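Local coordinates for GlcNAc Inducible Gene 2, GIG2 (Candida albicans, PDB 6AKZ), which probably acts as an iron-dependent oxygenase of the DUF1479 family, built on a cupin-type fold that binds a ferric ion, at residues K48-I53 and L278-A283. Numbering follows the deposited sequence.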
ATOM      1  N   LYS A  48     -21.122   3.617  15.286  1.00 21.62           N
ATOM      2  CA  LYS A  48     -21.392   5.006  15.063  1.00 23.46           C
ATOM      3  C   LYS A  48     -20.736   5.541  13.773  1.00 20.47           C
ATOM      4  O   LYS A  48     -21.429   6.124  12.928  1.00 16.60           O
ATOM      5  CB  LYS A  48     -20.938   5.889  16.210  1.00 28.13           C
ATOM      6  CG  LYS A  48     -21.742   5.787  17.487  1.00 36.39           C
ATOM      7  CD  LYS A  48     -21.055   6.476  18.683  1.00 42.26           C
ATOM      8  CE  LYS A  48     -20.398   7.818  18.371  1.00 49.08           C
ATOM      9  NZ  LYS A  48     -21.374   8.862  17.910  1.00 56.53           N
ATOM     10  N   GLU A  49     -19.437   5.271  13.585  1.00 16.13           N
ATOM     11  CA  GLU A  49     -18.686   5.981  12.537  1.00 15.77           C
ATOM     12  C   GLU A  49     -18.997   5.290  11.210  1.00 14.94           C
ATOM     13  O   GLU A  49     -19.119   5.982  10.190  1.00 13.51           O
ATOM     14  CB  GLU A  49     -17.196   5.949  12.794  1.00 17.27           C
ATOM     15  CG  GLU A  49     -16.369   6.574  11.656  1.00 20.74           C
ATOM     16  CD  GLU A  49     -14.902   6.858  11.962  1.00 27.76           C
ATOM     17  OE1 GLU A  49     -14.648   7.668  12.885  1.00 34.90           O
ATOM     18  OE2 GLU A  49     -13.984   6.321  11.256  1.00 33.03           O
ATOM     19  N   PHE A  50     -19.145   3.968  11.196  1.00 13.02           N
ATOM     20  CA  PHE A  50     -19.325   3.252   9.899  1.00 13.70           C
ATOM     21  C   PHE A  50     -20.755   3.453   9.406  1.00 14.23           C
ATOM     22  O   PHE A  50     -20.972   3.500   8.200  1.00 14.12           O
ATOM     23  CB  PHE A  50     -18.946   1.774   9.853  1.00 14.01           C
ATOM     24  CG  PHE A  50     -17.477   1.475  10.061  1.00 13.20           C
ATOM     25  CD1 PHE A  50     -16.521   2.476  10.338  1.00 13.21           C
ATOM     26  CD2 PHE A  50     -17.054   0.160   9.962  1.00 14.17           C
ATOM     27  CE1 PHE A  50     -15.189   2.153  10.556  1.00 14.68           C
ATOM     28  CE2 PHE A  50     -15.708  -0.152  10.116  1.00 15.07           C
ATOM     29  CZ  PHE A  50     -14.783   0.856  10.448  1.00 14.51           C
ATOM     30  N   THR A  51     -21.696   3.641  10.340  1.00 15.58           N
ATOM     31  CA  THR A  51     -23.005   4.097   9.986  1.00 17.16           C
ATOM     32  C   THR A  51     -22.935   5.431   9.276  1.00 15.15           C
ATOM     33  O   THR A  51     -23.629   5.590   8.242  1.00 18.05           O
ATOM     34  CB  THR A  51     -23.920   4.121  11.219  1.00 19.44           C
ATOM     35  OG1 THR A  51     -24.132   2.795  11.682  1.00 20.08           O
ATOM     36  CG2 THR A  51     -25.287   4.773  10.918  1.00 21.87           C
ATOM     37  N   GLU A  52     -22.225   6.418   9.838  1.00 14.19           N
ATOM     38  CA  GLU A  52     -22.127   7.729   9.216  1.00 14.70           C
ATOM     39  C   GLU A  52     -21.535   7.589   7.802  1.00 12.51           C
ATOM     40  O   GLU A  52     -22.026   8.132   6.879  1.00 12.90           O
ATOM     41  CB  GLU A  52     -21.356   8.702  10.099  1.00 16.34           C
ATOM     42  CG  GLU A  52     -21.108  10.029   9.455  1.00 17.32           C
ATOM     43  CD  GLU A  52     -20.325  11.052  10.285  1.00 20.10           C
ATOM     44  OE1 GLU A  52     -20.881  11.434  11.335  1.00 24.28           O
ATOM     45  OE2 GLU A  52     -19.263  11.638   9.826  1.00 21.13           O
ATOM     46  N   ILE A  53     -20.535   6.733   7.640  1.00 12.96           N
ATOM     47  CA  ILE A  53     -19.895   6.582   6.346  1.00 13.50           C
ATOM     48  C   ILE A  53     -20.906   6.095   5.337  1.00 14.74           C
ATOM     49  O   ILE A  53     -21.028   6.618   4.244  1.00 14.00           O
ATOM     50  CB  ILE A  53     -18.698   5.621   6.373  1.00 14.24           C
ATOM     51  CG1 ILE A  53     -17.593   6.244   7.181  1.00 15.75           C
ATOM     52  CG2 ILE A  53     -18.297   5.272   4.922  1.00 13.41           C
ATOM     53  CD1 ILE A  53     -16.385   5.320   7.387  1.00 17.10           C
ATOM     54  N   LEU A 278      -9.109   4.583   8.982  1.00 12.88           N
ATOM     55  CA  LEU A 278      -7.868   3.827   9.058  1.00 12.90           C
ATOM     56  C   LEU A 278      -7.665   3.195  10.443  1.00 14.04           C
ATOM     57  O   LEU A 278      -7.397   1.995  10.559  1.00 13.25           O
ATOM     58  CB  LEU A 278      -6.690   4.743   8.623  1.00 13.30           C
ATOM     59  CG  LEU A 278      -5.306   4.182   8.656  1.00 13.19           C
ATOM     60  CD1 LEU A 278      -5.203   2.940   7.794  1.00 13.95           C
ATOM     61  CD2 LEU A 278      -4.362   5.291   8.092  1.00 12.47           C
ATOM     62  N   LYS A 279      -7.753   4.020  11.489  1.00 12.87           N
ATOM     63  CA  LYS A 279      -7.548   3.582  12.830  1.00 14.14           C
ATOM     64  C   LYS A 279      -8.573   2.572  13.263  1.00 14.74           C
ATOM     65  O   LYS A 279      -8.180   1.539  13.837  1.00 13.98           O
ATOM     66  CB  LYS A 279      -7.535   4.746  13.821  1.00 15.60           C
ATOM     67  CG  LYS A 279      -7.103   4.422  15.233  1.00 17.38           C
ATOM     68  CD  LYS A 279      -7.400   5.619  16.145  1.00 18.24           C
ATOM     69  CE  LYS A 279      -6.398   6.727  15.985  1.00 19.89           C
ATOM     70  NZ  LYS A 279      -6.841   7.915  16.747  1.00 24.05           N
ATOM     71  N   LEU A 280      -9.852   2.827  13.074  1.00 13.24           N
ATOM     72  CA  LEU A 280     -10.855   1.841  13.491  1.00 14.45           C
ATOM     73  C   LEU A 280     -10.700   0.537  12.754  1.00 13.98           C
ATOM     74  O   LEU A 280     -10.870  -0.564  13.334  1.00 14.49           O
ATOM     75  CB  LEU A 280     -12.271   2.396  13.320  1.00 14.83           C
ATOM     76  CG  LEU A 280     -12.667   3.522  14.211  1.00 16.13           C
ATOM     77  CD1 LEU A 280     -14.081   3.958  13.961  1.00 18.59           C
ATOM     78  CD2 LEU A 280     -12.474   3.202  15.663  1.00 18.25           C
ATOM     79  N   SER A 281     -10.418   0.623  11.452  1.00 14.64           N
ATOM     80  CA  SER A 281     -10.154  -0.562  10.672  1.00 13.26           C
ATOM     81  C   SER A 281      -9.054  -1.485  11.254  1.00 14.14           C
ATOM     82  O   SER A 281      -9.247  -2.686  11.402  1.00 14.39           O
ATOM     83  CB  SER A 281      -9.864  -0.248   9.219  1.00 15.21           C
ATOM     84  OG  SER A 281     -11.022   0.167   8.477  1.00 15.68           O
ATOM     85  N   MET A 282      -7.898  -0.925  11.502  1.00 14.97           N
ATOM     86  CA  MET A 282      -6.803  -1.714  11.983  1.00 13.42           C
ATOM     87  C   MET A 282      -6.945  -2.166  13.454  1.00 13.07           C
ATOM     88  O   MET A 282      -6.451  -3.197  13.822  1.00 13.69           O
ATOM     89  CB  MET A 282      -5.453  -1.035  11.724  1.00 15.61           C
ATOM     90  CG  MET A 282      -5.081  -0.916  10.248  1.00 15.35           C
ATOM     91  SD  MET A 282      -5.187  -2.464   9.342  1.00 15.33           S
ATOM     92  CE  MET A 282      -4.052  -3.540  10.203  1.00 14.86           C
ATOM     93  N   ALA A 283      -7.634  -1.405  14.260  1.00 13.66           N
ATOM     94  CA  ALA A 283      -7.907  -1.829  15.644  1.00 13.34           C
ATOM     95  C   ALA A 283      -8.740  -3.089  15.513  1.00 12.99           C
ATOM     96  O   ALA A 283      -8.497  -4.056  16.180  1.00 16.22           O
ATOM     97  CB  ALA A 283      -8.619  -0.730  16.400  1.00 15.04           C
TER
HETATM   98  O   HOH W   1     -10.718   5.476  12.026  1.00 30.87           O
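Leu280 reaches across to Glu49 and Phe50 and illustrates how one aliphatic branch can join two helical segments with no direct hydrogen bond between them. Its CB already meets the far end of the Phe50 ring, 4.0 Å from CE1. With CG anti to the carbonyl carbon (chi1 -68°), the chain then runs outward past the ring, Leu280 and Phe50 pointing opposite ways as each reaches toward the other's helix. Of the two branches, CD1 makes the contact with both residues, lying 4.0 Å from Phe50 CE1. The same methyl is 3.6 Å from Glu49 CD and touches the extended glutamate at several points from CB to the carboxylate, the two side chains crossing at a slant. That carboxylate does not end in an apolar setting, since OE2 is hydrogen-bonded to Ser277 OG, just before residues 278-283. A water adds a looser bridge, accepting from Leu280 N at 3.0 Å and donating weakly to Glu49 OE2. Leu42, Glu45 and Ile46 of helix 32-56 and Trp218 of a loop also touch Leu280. The local axes of 48-53 and 278-283, on helices 32-56 and 278-287, cross at -126°, 11.5 Å apart; helix 278-287 follows strand 272-274, whose sheet partner 355-357 carries the iron ligand His355.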